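Local coordinates for protein endo-beta-1,4-glucanase (cellulase B) (Bacillus halodurans, PDB 4V2X) that probably hydrolyses beta-1,4-glucan links in plant cell-wall polysaccharides as a tri-modular family 5 endoglucanase, its carbohydrate-binding module aiding attack on xyloglucan and mixed-linkage glucans, at residues 250-255 with 302-307. Residues are numbered along the deposited sequence; the frame is centred on the assembly and turned at random.
Sequences PLLNNL and DRVHHT
The carbonyl oxygen Arg303 O, close to Leu252 CD1, takes two bonds from one residue: Thr307 N at 2.9 Å, the regular helical bond, and Thr307 OG1 at 2.8 Å. The two donors come from opposite faces of the carbonyl plane, the hydroxyl tilted 30° from it. With OG1 turned back along its own helix beside the backbone N (chi1 -53°), Thr307 CG2 is left to face the neighbouring helix, where it lies 4.1 Å from Leu252 CB. The Asn253 side chain crosses that of Thr307 at about a right angle, its OD1 near the same methyl; Gln249 NE2 bonds both this OD1 and Thr307 OG1, so one amide links the two helices through Asn253 and the buried Thr307 hydroxyl. In the (beta/alpha)8 barrel of this family 5 catalytic module, helices 249-262 and 291-309 follow barrel strands five and six and pack side by side on its outside, their axes 10.4 Å apart and inclined by only 25°. Leu252 is the main wedge between them. Its CD1 presses on Arg303 CB at 3.5 Å, while CD2 meets Val304 CG2 at 4.1 Å. CD1 also sits at the edge of the Arg303 guanidinium, whose NE is bonded to Thr247 O. A valine in place of Thr307 would probably leave Arg303 O with the backbone donor alone and cost Gln249 one of these two partners. Phe308, next along helix 291-309, touches both Leu252 and Leu255.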
# COMPACT_ATOMS: atom_id res chain seq x y z
N PRO A 250 6.39 -3.12 10.22
CA PRO A 250 5.77 -2.52 9.04
C PRO A 250 6.30 -3.09 7.73
O PRO A 250 5.53 -3.26 6.79
CB PRO A 250 6.12 -1.03 9.17
CG PRO A 250 6.31 -0.83 10.63
CD PRO A 250 6.98 -2.09 11.10
N LEU A 251 7.59 -3.40 7.68
CA LEU A 251 8.19 -3.98 6.48
C LEU A 251 7.73 -5.42 6.26
O LEU A 251 7.48 -5.84 5.12
CB LEU A 251 9.72 -3.90 6.53
CG LEU A 251 10.28 -2.48 6.66
CD1 LEU A 251 11.80 -2.52 6.75
CD2 LEU A 251 9.82 -1.60 5.52
N LEU A 252 7.60 -6.19 7.33
CA LEU A 252 7.07 -7.54 7.22
C LEU A 252 5.62 -7.49 6.74
O LEU A 252 5.23 -8.27 5.86
CB LEU A 252 7.15 -8.27 8.56
CG LEU A 252 8.53 -8.54 9.15
CD1 LEU A 252 8.37 -9.09 10.56
CD2 LEU A 252 9.34 -9.50 8.29
N ASN A 253 4.84 -6.58 7.31
CA ASN A 253 3.45 -6.41 6.90
C ASN A 253 3.33 -6.09 5.42
O ASN A 253 2.47 -6.65 4.73
CB ASN A 253 2.75 -5.32 7.72
CG ASN A 253 2.47 -5.75 9.15
OD1 ASN A 253 2.54 -6.93 9.48
ND2 ASN A 253 2.13 -4.80 10.00
N ASN A 254 4.17 -5.18 4.93
CA ASN A 254 4.12 -4.81 3.52
C ASN A 254 4.44 -5.97 2.60
O ASN A 254 3.82 -6.12 1.55
CB ASN A 254 5.02 -3.61 3.24
CG ASN A 254 4.52 -2.34 3.90
OD1 ASN A 254 3.35 -2.23 4.26
ND2 ASN A 254 5.40 -1.38 4.07
N LEU A 255 5.42 -6.81 2.97
CA LEU A 255 5.73 -7.99 2.16
C LEU A 255 4.58 -8.99 2.21
O LEU A 255 4.25 -9.63 1.21
CB LEU A 255 7.02 -8.66 2.62
CG LEU A 255 7.36 -9.98 1.92
CD1 LEU A 255 7.50 -9.81 0.42
CD2 LEU A 255 8.62 -10.59 2.51
N ASP A 302 10.60 -13.78 16.14
CA ASP A 302 9.21 -13.94 16.54
C ASP A 302 8.30 -13.20 15.56
O ASP A 302 7.28 -13.74 15.15
CB ASP A 302 8.95 -13.44 17.97
CG ASP A 302 9.30 -14.48 19.04
OD1 ASP A 302 9.61 -15.65 18.71
OD2 ASP A 302 9.23 -14.11 20.23
N ARG A 303 8.67 -11.98 15.19
CA ARG A 303 7.88 -11.21 14.21
C ARG A 303 7.81 -11.97 12.89
O ARG A 303 6.74 -12.11 12.29
CB ARG A 303 8.48 -9.82 13.97
CG ARG A 303 8.37 -8.85 15.13
CD ARG A 303 8.69 -7.43 14.69
NE ARG A 303 10.06 -7.25 14.20
CZ ARG A 303 11.12 -6.91 14.94
NH1 ARG A 303 11.00 -6.72 16.25
NH2 ARG A 303 12.31 -6.76 14.38
N VAL A 304 8.95 -12.46 12.44
CA VAL A 304 9.03 -13.19 11.19
C VAL A 304 8.17 -14.45 11.24
O VAL A 304 7.43 -14.75 10.30
CB VAL A 304 10.50 -13.54 10.86
CG1 VAL A 304 10.59 -14.49 9.67
CG2 VAL A 304 11.29 -12.27 10.58
N HIS A 305 8.25 -15.18 12.34
CA HIS A 305 7.48 -16.41 12.47
C HIS A 305 5.98 -16.12 12.51
O HIS A 305 5.19 -16.75 11.80
CB HIS A 305 7.90 -17.19 13.71
CG HIS A 305 7.22 -18.52 13.82
ND1 HIS A 305 7.71 -19.67 13.24
CD2 HIS A 305 6.04 -18.86 14.38
CE1 HIS A 305 6.88 -20.67 13.47
NE2 HIS A 305 5.85 -20.20 14.16
N HIS A 306 5.58 -15.15 13.33
CA HIS A 306 4.18 -14.80 13.48
C HIS A 306 3.57 -14.29 12.19
O HIS A 306 2.44 -14.64 11.85
CB HIS A 306 4.01 -13.74 14.58
CG HIS A 306 2.59 -13.36 14.81
ND1 HIS A 306 2.00 -12.27 14.20
CD2 HIS A 306 1.62 -13.93 15.57
CE1 HIS A 306 0.74 -12.18 14.59
NE2 HIS A 306 0.48 -13.17 15.41
N THR A 307 4.31 -13.47 11.47
CA THR A 307 3.79 -12.83 10.27
C THR A 307 3.78 -13.76 9.05
O THR A 307 2.87 -13.66 8.20
CB THR A 307 4.58 -11.55 9.96
OG1 THR A 307 4.61 -10.72 11.13
CG2 THR A 307 3.94 -10.77 8.83